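Local coordinates for protein oxidoreductase (Thermotoga maritima, PDB 1ZH8) that probably carries out NADP-dependent oxidation or reduction of an alcohol-type substrate, as a GFO/IDH/MocA-type oxidoreductase with a Rossmann dinucleotide-binding fold, at residues A221-P226 and G230-S235; G193-D198 and I250-K255; S42-I47 and D297-V302. All coordinates share one frame; numbering follows the deposited sequence.

Contacts 1 and 2 are neighbours in the C-terminal domain, with centres about 6 Å apart, and contact 1 lies nested in the chain loop that contact 2 closes. They share the large mixed sheet, where D232 O meets Y252 N at 2.8 Å and L234 O meets I250 N at 2.8 Å, both probable hydrogen bonds. M231 CB also packs on L196 CD1. Contact 1 holds the sodium ion, about 6 Å from the side chain of F195; D198, on segment 193-198 of contact 2, touches NADP. Contact 3 lies on the opposite side of the chain's centre, its own centre about 38 Å from that of contact 1, and packs helix 290-303 against the Rossmann sheet.

Contact 1 of 3, residues A221-P226 and G230-S235; sequences AKDLSP and GMDFLS. With NA (sodium ion), chain C.
D232 turns its CG into the position between backbone N and carbonyl carbon (chi1 53°), which carries its carboxylate across to L224 and S225, while D223 keeps CG anti to N (chi1 177°) and brings OD1 onto the sodium ion. Backbone amides grip both oxygens of D232: L224 N donates to OD1 at 2.8 Å and S225 N to OD2 at 2.9 Å, each from the syn side and somewhat out of the carboxylate plane. These two bonds should fix the rotation of the carboxylate, so that OD2 faces the sodium, 2.6 Å away. D223 OD1 and G230 O also bind the metal, the latter at 2.4 Å, together with the carbonyl oxygens of S225 and L228. The cation probably offsets part of the negative charge that the two aspartates bring together. A water joins D223 OD2 to G230 N and ties the two ends of the loop together. Beyond the metal the strands pair: K222 N donates to F233 O at 2.9 Å, and K222 O takes the amides of both D232 and F233. L224 CD1 rests 3.5 Å from F233 CB. K222 NZ is hydrogen-bonded to G243 O of the second subunit and forms a salt bridge with E239 of that subunit. The whole is an antiparallel beta hairpin with a classic beta bulge, its connecting loop wrapped round a sodium site.

Contact 2 of 3, residues G193-D198 and I250-K255; sequences GGFLSD and ISYSLK. With EDO (1,2-ethanediol), chain F.
F195 pushes its CB into the face of the Y252 ring, 3.9 Å from the centroid and only 9° off the ring normal, a CH-pi contact almost over the middle. The flat tyrosine ring thus takes the bump of F195 at the start of helix 195-211, F195 C lying over the same ring. Beyond CB the phenylalanine bends off toward M174: with CG anti to its carbonyl carbon (chi1 -85°) its ring leans obliquely against Y252, the planes at 37°. L196 fills the angle beside the tyrosine, its CD2 methyl coming to 3.8 Å from Y252 CE1 and touching I250 CG2 more loosely at 4.5 Å. At the far end of the ring, Y252 OH stands 3.0 Å from F195 O, and a water in the ring plane, 2.6 Å from OH, donates to L196 O. Buried polar atoms at the seam are therefore linked through this water. Where the strand ends, S251 OG accepts from L254 N at 3.0 Å, an ST motif that shapes the turn after Y252. Here the start of helix 195-211 packs against the end of strand 245-251 and the turn after it, part of the helix-on-sheet packing of the GFO/IDH/MocA C-terminal domain.

Contact 3 of 3, residues S42-I47 and D297-V302; sequences SHLFEI and DFYQVV. With EDO (1,2-ethanediol), chain G.
L44 lies over one face of the Y299 ring, the two side chains crossing at about a right angle. Its CD2 methyl stands 4.0 Å from the ring centroid and 8° off the normal, a CH-pi contact, while CB sits above the same face at 3.8 Å from Y299 CD1. The other methyl, CD1, reaches back to Y299 CB, so the leucine runs from the root of the tyrosine to the middle of its ring. Y299 holds CG anti to its N (chi1 176°), which sends the ring out from the helix with OH hydrogen-bonded to R17 O. F45 meets the helix differently. Its CE1 and the CD2 of F298 come edge to edge at 3.9 Å, each near the plane of the other ring, and F45 CZ touches Y299 CB at 3.9 Å as the F45 and Y299 side chains pass in opposite directions. L44 lies just ahead of strand 45-51, which belongs to the parallel sheet of the Rossmann fold, next to strand 19-24; helix 290-303, far later in sequence, packs on that sheet, Y299 against I19 and F298 against I110. Replacing Y299 by an alanine would probably leave L44 without the ring beneath its methyls and R17 O without its hydroxyl partner. One turn further on, V302 O accepts a hydrogen bond from an ethanediol, probably from the crystallisation liquor, that also binds E133 O and T135 OG1.

Contact 1 of 3, residues A221-P226 and G230-S235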
loop_
_atom_site.group_PDB
_atom_site.type_symbol
_atom_site.label_atom_id
_atom_site.label_comp_id
_atom_site.label_asym_id
_atom_site.label_seq_id
_atom_site.Cartn_x
_atom_site.Cartn_y
_atom_site.Cartn_z
ATOM N N ALA A 221 -2.368 -1.273 -12.503
ATOM C CA ALA A 221 -3.778 -1.555 -12.778
ATOM C C ALA A 221 -3.916 -2.865 -13.528
ATOM O O ALA A 221 -3.184 -3.106 -14.487
ATOM C CB ALA A 221 -4.368 -0.452 -13.583
ATOM N N LYS A 222 -4.831 -3.721 -13.080
ATOM C CA LYS A 222 -5.072 -5.019 -13.727
ATOM C C LYS A 222 -6.553 -5.270 -14.060
ATOM O O LYS A 222 -7.451 -4.671 -13.465
ATOM C CB LYS A 222 -4.525 -6.156 -12.877
ATOM C CG LYS A 222 -3.062 -6.059 -12.634
ATOM C CD LYS A 222 -2.442 -7.426 -12.391
ATOM C CE LYS A 222 -0.937 -7.285 -12.229
ATOM N NZ LYS A 222 -0.253 -8.591 -12.229
ATOM N N ASP A 223 -6.791 -6.146 -15.036
ATOM C CA ASP A 223 -8.128 -6.548 -15.429
ATOM C C ASP A 223 -8.319 -7.992 -14.981
ATOM O O ASP A 223 -7.888 -8.899 -15.670
ATOM C CB ASP A 223 -8.256 -6.415 -16.947
ATOM C CG ASP A 223 -9.612 -6.890 -17.486
ATOM O OD1 ASP A 223 -10.385 -7.559 -16.767
ATOM O OD2 ASP A 223 -9.922 -6.584 -18.649
ATOM N N LEU A 224 -8.965 -8.204 -13.831
ATOM C CA LEU A 224 -9.007 -9.531 -13.179
ATOM C C LEU A 224 -10.336 -10.285 -13.330
ATOM O O LEU A 224 -10.405 -11.498 -13.126
ATOM C CB LEU A 224 -8.707 -9.396 -11.682
ATOM C CG LEU A 224 -7.379 -8.837 -11.181
ATOM C CD1 LEU A 224 -7.517 -8.624 -9.693
ATOM C CD2 LEU A 224 -6.221 -9.804 -11.519
ATOM N N SER A 225 -11.397 -9.551 -13.638
ATOM C CA SER A 225 -12.701 -10.152 -13.845
ATOM C C SER A 225 -13.192 -9.945 -15.280
ATOM O O SER A 225 -13.243 -8.811 -15.749
ATOM C CB SER A 225 -13.725 -9.576 -12.864
ATOM O OG SER A 225 -15.005 -10.131 -13.131
ATOM N N PRO A 226 -13.573 -11.036 -15.964
ATOM C CA PRO A 226 -14.180 -10.908 -17.301
ATOM C C PRO A 226 -15.600 -10.361 -17.193
ATOM O O PRO A 226 -16.249 -10.071 -18.203
ATOM C CB PRO A 226 -14.208 -12.345 -17.838
ATOM C CG PRO A 226 -14.085 -13.245 -16.626
ATOM C CD PRO A 226 -13.449 -12.438 -15.513
ATOM N N GLY A 230 -13.345 -3.588 -18.682
ATOM C CA GLY A 230 -12.137 -2.795 -18.494
ATOM C C GLY A 230 -11.381 -3.248 -17.259
ATOM O O GLY A 230 -11.564 -4.384 -16.777
HETATM N N MSE A 231 -10.510 -2.382 -16.744
HETATM C CA MSE A 231 -9.694 -2.728 -15.568
HETATM C C MSE A 231 -10.572 -2.690 -14.308
HETATM O O MSE A 231 -11.624 -2.040 -14.292
HETATM C CB MSE A 231 -8.467 -1.811 -15.442
HETATM C CG MSE A 231 -7.527 -1.790 -16.662
HETATM SE SE MSE A 231 -6.078 -3.136 -16.710
HETATM C CE MSE A 231 -5.226 -2.612 -18.409
ATOM N N ASP A 232 -10.165 -3.414 -13.272
ATOM C CA ASP A 232 -10.991 -3.567 -12.080
ATOM C C ASP A 232 -10.168 -3.735 -10.806
ATOM O O ASP A 232 -10.719 -3.887 -9.726
ATOM C CB ASP A 232 -11.963 -4.739 -12.277
ATOM C CG ASP A 232 -11.260 -6.021 -12.694
ATOM O OD1 ASP A 232 -10.268 -6.411 -12.051
ATOM O OD2 ASP A 232 -11.710 -6.663 -13.660
ATOM N N PHE A 233 -8.849 -3.709 -10.953
ATOM C CA PHE A 233 -7.945 -3.757 -9.824
ATOM C C PHE A 233 -6.898 -2.661 -9.944
ATOM O O PHE A 233 -6.373 -2.405 -11.018
ATOM C CB PHE A 233 -7.286 -5.127 -9.706
ATOM C CG PHE A 233 -6.272 -5.211 -8.597
ATOM C CD1 PHE A 233 -4.939 -4.860 -8.821
ATOM C CD2 PHE A 233 -6.646 -5.610 -7.331
ATOM C CE1 PHE A 233 -4.006 -4.921 -7.811
ATOM C CE2 PHE A 233 -5.708 -5.671 -6.303
ATOM C CZ PHE A 233 -4.387 -5.326 -6.545
ATOM N N LEU A 234 -6.597 -2.000 -8.839
ATOM C CA LEU A 234 -5.603 -0.940 -8.861
ATOM C C LEU A 234 -4.864 -0.931 -7.527
ATOM O O LEU A 234 -5.495 -1.022 -6.478
ATOM C CB LEU A 234 -6.282 0.397 -9.118
ATOM C CG LEU A 234 -5.368 1.617 -9.036
ATOM C CD1 LEU A 234 -4.383 1.505 -10.191
ATOM C CD2 LEU A 234 -6.135 2.915 -9.120
ATOM N N SER A 235 -3.535 -0.872 -7.565
ATOM C CA SER A 235 -2.738 -0.599 -6.359
ATOM C C SER A 235 -1.759 0.540 -6.634
ATOM O O SER A 235 -1.077 0.555 -7.677
ATOM C CB SER A 235 -1.994 -1.842 -5.896
ATOM O OG SER A 235 -1.563 -1.694 -4.558
HETATM NA NA NA C . -12.450 -6.492 -16.115
HETATM O O HOH W 1 -12.992 -6.254 -19.684
#

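Contact 2 of 3, residues G193-D198 and I250-K255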
loop_
_atom_site.group_PDB
_atom_site.type_symbol
_atom_site.label_atom_id
_atom_site.label_comp_id
_atom_site.label_asym_id
_atom_site.label_seq_id
_atom_site.Cartn_x
_atom_site.Cartn_y
_atom_site.Cartn_z
ATOM N N GLY A 193 -9.924 3.477 -17.747
ATOM C CA GLY A 193 -9.805 2.516 -16.662
ATOM C C GLY A 193 -11.074 1.810 -16.220
ATOM O O GLY A 193 -11.062 1.116 -15.199
ATOM N N GLY A 194 -12.163 1.977 -16.974
ATOM C CA GLY A 194 -13.419 1.297 -16.669
ATOM C C GLY A 194 -13.884 1.619 -15.255
ATOM O O GLY A 194 -14.073 2.786 -14.918
ATOM N N PHE A 195 -14.052 0.593 -14.423
ATOM C CA PHE A 195 -14.550 0.805 -13.070
ATOM C C PHE A 195 -13.582 1.599 -12.232
ATOM O O PHE A 195 -13.982 2.173 -11.226
ATOM C CB PHE A 195 -14.863 -0.513 -12.369
ATOM C CG PHE A 195 -16.223 -1.027 -12.672
ATOM C CD1 PHE A 195 -17.335 -0.537 -11.984
ATOM C CD2 PHE A 195 -16.409 -1.988 -13.661
ATOM C CE1 PHE A 195 -18.614 -1.007 -12.273
ATOM C CE2 PHE A 195 -17.699 -2.468 -13.966
ATOM C CZ PHE A 195 -18.802 -1.975 -13.270
ATOM N N LEU A 196 -12.313 1.624 -12.633
ATOM C CA LEU A 196 -11.339 2.405 -11.903
ATOM C C LEU A 196 -11.675 3.899 -11.890
ATOM O O LEU A 196 -11.519 4.553 -10.842
ATOM C CB LEU A 196 -9.917 2.142 -12.388
ATOM C CG LEU A 196 -9.458 0.673 -12.324
ATOM C CD1 LEU A 196 -7.997 0.569 -12.792
ATOM C CD2 LEU A 196 -9.656 0.070 -10.924
ATOM N N SER A 197 -12.160 4.441 -13.005
ATOM C CA SER A 197 -12.608 5.837 -13.003
ATOM C C SER A 197 -13.998 5.985 -12.401
ATOM O O SER A 197 -14.269 6.928 -11.667
ATOM C CB SER A 197 -12.676 6.379 -14.426
ATOM O OG SER A 197 -11.414 6.792 -14.869
ATOM N N ASP A 198 -14.873 5.047 -12.732
ATOM C CA ASP A 198 -16.258 5.096 -12.315
ATOM C C ASP A 198 -16.364 5.264 -10.789
ATOM O O ASP A 198 -16.991 6.217 -10.319
ATOM C CB ASP A 198 -16.999 3.853 -12.848
ATOM C CG ASP A 198 -18.443 3.776 -12.398
ATOM O OD1 ASP A 198 -19.030 4.810 -12.014
ATOM O OD2 ASP A 198 -18.992 2.656 -12.425
ATOM N N ILE A 250 -7.614 -1.051 -4.619
ATOM C CA ILE A 250 -9.007 -1.449 -4.748
ATOM C C ILE A 250 -9.173 -2.576 -5.741
ATOM O O ILE A 250 -8.496 -2.610 -6.770
ATOM C CB ILE A 250 -9.913 -0.261 -5.126
ATOM C CG1 ILE A 250 -11.405 -0.666 -5.152
ATOM C CG2 ILE A 250 -9.478 0.348 -6.460
ATOM C CD1 ILE A 250 -12.364 0.541 -5.147
ATOM N N SER A 251 -10.068 -3.504 -5.414
ATOM C CA SER A 251 -10.531 -4.526 -6.346
ATOM C C SER A 251 -12.024 -4.387 -6.437
ATOM O O SER A 251 -12.712 -4.442 -5.438
ATOM C CB SER A 251 -10.205 -5.919 -5.843
ATOM O OG SER A 251 -10.752 -6.894 -6.718
ATOM N N TYR A 252 -12.542 -4.186 -7.632
ATOM C CA TYR A 252 -13.981 -4.138 -7.760
ATOM C C TYR A 252 -14.610 -5.531 -7.718
ATOM O O TYR A 252 -15.808 -5.645 -7.462
ATOM C CB TYR A 252 -14.367 -3.371 -8.997
ATOM C CG TYR A 252 -14.177 -1.898 -8.799
ATOM C CD1 TYR A 252 -12.928 -1.312 -8.974
ATOM C CD2 TYR A 252 -15.248 -1.078 -8.440
ATOM C CE1 TYR A 252 -12.741 0.063 -8.787
ATOM C CE2 TYR A 252 -15.081 0.279 -8.242
ATOM C CZ TYR A 252 -13.824 0.846 -8.417
ATOM O OH TYR A 252 -13.647 2.196 -8.237
ATOM N N SER A 253 -13.815 -6.586 -7.911
ATOM C CA SER A 253 -14.387 -7.935 -8.056
ATOM C C SER A 253 -14.162 -8.862 -6.856
ATOM O O SER A 253 -14.960 -9.751 -6.615
ATOM C CB SER A 253 -13.887 -8.572 -9.358
ATOM O OG SER A 253 -13.470 -9.908 -9.174
ATOM N N LEU A 254 -13.103 -8.631 -6.085
ATOM C CA LEU A 254 -12.799 -9.481 -4.932
ATOM C C LEU A 254 -13.313 -8.932 -3.594
ATOM O O LEU A 254 -13.517 -7.726 -3.451
ATOM C CB LEU A 254 -11.294 -9.753 -4.869
ATOM C CG LEU A 254 -10.712 -10.424 -6.120
ATOM C CD1 LEU A 254 -9.202 -10.352 -6.102
ATOM C CD2 LEU A 254 -11.191 -11.869 -6.264
ATOM N N LYS A 255 -13.507 -9.842 -2.634
ATOM C CA LYS A 255 -14.078 -9.570 -1.310
ATOM C C LYS A 255 -13.026 -9.341 -0.232
ATOM O O LYS A 255 -11.927 -9.914 -0.263
ATOM C CB LYS A 255 -14.947 -10.747 -0.860
ATOM C CG LYS A 255 -16.400 -10.702 -1.311
ATOM C CD LYS A 255 -17.171 -11.950 -0.825
ATOM C CE LYS A 255 -18.629 -11.933 -1.308
ATOM N NZ LYS A 255 -19.504 -12.856 -0.515
HETATM C C1 EDO F . -12.383 -14.016 -2.621
HETATM O O1 EDO F . -13.270 -12.961 -3.040
HETATM C C2 EDO F . -11.046 -13.459 -2.121
HETATM O O2 EDO F . -11.256 -12.428 -1.144
HETATM O O HOH W 2 -11.149 2.861 -8.599
#

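Contact 3 of 3, residues S42-I47 and D297-V302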
loop_
_atom_site.group_PDB
_atom_site.type_symbol
_atom_site.label_atom_id
_atom_site.label_comp_id
_atom_site.label_asym_id
_atom_site.label_seq_id
_atom_site.Cartn_x
_atom_site.Cartn_y
_atom_site.Cartn_z
ATOM N N SER A 42 -38.326 19.216 -2.060
ATOM C CA SER A 42 -39.357 19.773 -2.950
ATOM C C SER A 42 -39.641 21.247 -2.657
ATOM O O SER A 42 -40.329 21.916 -3.418
ATOM C CB SER A 42 -40.642 18.955 -2.898
ATOM O OG SER A 42 -41.046 18.805 -1.561
ATOM N N HIS A 43 -39.094 21.761 -1.564
ATOM C CA HIS A 43 -39.196 23.185 -1.310
ATOM C C HIS A 43 -38.181 23.978 -2.148
ATOM O O HIS A 43 -38.294 25.204 -2.255
ATOM C CB HIS A 43 -39.062 23.483 0.184
ATOM C CG HIS A 43 -37.793 22.979 0.784
ATOM N ND1 HIS A 43 -37.577 21.644 1.050
ATOM C CD2 HIS A 43 -36.667 23.627 1.167
ATOM C CE1 HIS A 43 -36.369 21.491 1.566
ATOM N NE2 HIS A 43 -35.795 22.679 1.644
ATOM N N LEU A 44 -37.214 23.275 -2.753
ATOM C CA LEU A 44 -36.156 23.903 -3.564
ATOM C C LEU A 44 -36.223 23.570 -5.070
ATOM O O LEU A 44 -35.814 24.378 -5.924
ATOM C CB LEU A 44 -34.767 23.523 -3.033
ATOM C CG LEU A 44 -34.354 23.679 -1.559
ATOM C CD1 LEU A 44 -32.896 23.246 -1.410
ATOM C CD2 LEU A 44 -34.545 25.101 -1.059
ATOM N N PHE A 45 -36.731 22.374 -5.376
ATOM C CA PHE A 45 -36.757 21.854 -6.739
ATOM C C PHE A 45 -38.149 21.421 -7.158
ATOM O O PHE A 45 -38.904 20.858 -6.359
ATOM C CB PHE A 45 -35.803 20.660 -6.869
ATOM C CG PHE A 45 -34.370 21.015 -6.644
ATOM C CD1 PHE A 45 -33.614 21.569 -7.669
ATOM C CD2 PHE A 45 -33.783 20.835 -5.398
ATOM C CE1 PHE A 45 -32.297 21.922 -7.465
ATOM C CE2 PHE A 45 -32.448 21.169 -5.180
ATOM C CZ PHE A 45 -31.705 21.716 -6.204
ATOM N N GLU A 46 -38.474 21.689 -8.417
ATOM C CA GLU A 46 -39.615 21.069 -9.043
ATOM C C GLU A 46 -39.167 20.371 -10.324
ATOM O O GLU A 46 -38.511 20.976 -11.197
ATOM C CB GLU A 46 -40.709 22.090 -9.354
ATOM C CG GLU A 46 -42.066 21.435 -9.694
ATOM C CD GLU A 46 -43.041 22.379 -10.386
ATOM O OE1 GLU A 46 -42.618 23.451 -10.873
ATOM O OE2 GLU A 46 -44.241 22.044 -10.448
ATOM N N ILE A 47 -39.518 19.093 -10.435
ATOM C CA ILE A 47 -39.233 18.351 -11.657
ATOM C C ILE A 47 -40.363 18.569 -12.637
ATOM O O ILE A 47 -41.484 18.135 -12.423
ATOM C CB ILE A 47 -39.000 16.883 -11.380
ATOM C CG1 ILE A 47 -37.755 16.740 -10.482
ATOM C CG2 ILE A 47 -38.888 16.108 -12.704
ATOM C CD1 ILE A 47 -37.622 15.409 -9.797
ATOM N N ASP A 297 -26.541 22.187 -2.142
ATOM C CA ASP A 297 -25.383 23.030 -2.421
ATOM C C ASP A 297 -25.523 23.681 -3.804
ATOM O O ASP A 297 -25.291 24.889 -3.973
ATOM C CB ASP A 297 -24.089 22.208 -2.290
ATOM C CG ASP A 297 -22.831 23.043 -2.483
ATOM O OD1 ASP A 297 -22.598 23.998 -1.723
ATOM O OD2 ASP A 297 -22.051 22.722 -3.388
ATOM N N PHE A 298 -25.947 22.873 -4.772
ATOM C CA PHE A 298 -26.247 23.327 -6.130
ATOM C C PHE A 298 -27.344 24.401 -6.136
ATOM O O PHE A 298 -27.267 25.378 -6.894
ATOM C CB PHE A 298 -26.667 22.114 -6.950
ATOM C CG PHE A 298 -27.209 22.425 -8.309
ATOM C CD1 PHE A 298 -26.383 22.916 -9.313
ATOM C CD2 PHE A 298 -28.545 22.161 -8.606
ATOM C CE1 PHE A 298 -26.889 23.158 -10.610
ATOM C CE2 PHE A 298 -29.058 22.389 -9.880
ATOM C CZ PHE A 298 -28.224 22.887 -10.885
ATOM N N TYR A 299 -28.352 24.231 -5.280
ATOM C CA TYR A 299 -29.382 25.238 -5.159
ATOM C C TYR A 299 -28.784 26.565 -4.712
ATOM O O TYR A 299 -29.180 27.628 -5.195
ATOM C CB TYR A 299 -30.510 24.821 -4.199
ATOM C CG TYR A 299 -31.520 25.940 -4.032
ATOM C CD1 TYR A 299 -32.588 26.072 -4.916
ATOM C CD2 TYR A 299 -31.372 26.904 -3.022
ATOM C CE1 TYR A 299 -33.501 27.124 -4.795
ATOM C CE2 TYR A 299 -32.281 27.960 -2.889
ATOM C CZ TYR A 299 -33.341 28.059 -3.779
ATOM O OH TYR A 299 -34.243 29.083 -3.653
ATOM N N GLN A 300 -27.850 26.501 -3.773
ATOM C CA GLN A 300 -27.292 27.713 -3.180
ATOM C C GLN A 300 -26.361 28.403 -4.182
ATOM O O GLN A 300 -26.295 29.645 -4.237
ATOM C CB GLN A 300 -26.584 27.401 -1.851
ATOM C CG GLN A 300 -27.547 27.189 -0.693
ATOM C CD GLN A 300 -26.841 26.887 0.612
ATOM O OE1 GLN A 300 -26.134 25.891 0.728
ATOM N NE2 GLN A 300 -27.028 27.753 1.606
ATOM N N VAL A 301 -25.668 27.591 -4.981
ATOM C CA VAL A 301 -24.803 28.098 -6.038
ATOM C C VAL A 301 -25.640 28.818 -7.084
ATOM O O VAL A 301 -25.354 29.963 -7.445
ATOM C CB VAL A 301 -23.944 26.986 -6.686
ATOM C CG1 VAL A 301 -23.270 27.500 -7.961
ATOM C CG2 VAL A 301 -22.888 26.510 -5.698
ATOM N N VAL A 302 -26.696 28.160 -7.531
ATOM C CA VAL A 302 -27.532 28.711 -8.573
ATOM C C VAL A 302 -28.364 29.887 -8.106
ATOM O O VAL A 302 -28.402 30.916 -8.776
ATOM C CB VAL A 302 -28.422 27.637 -9.199
ATOM C CG1 VAL A 302 -29.550 28.265 -10.092
ATOM C CG2 VAL A 302 -27.549 26.682 -10.001
HETATM C C1 EDO G . -25.273 32.257 -10.766
HETATM O O1 EDO G . -26.582 31.685 -10.900
HETATM C C2 EDO G . -24.237 31.371 -11.459
HETATM O O2 EDO G . -24.774 30.775 -12.652
#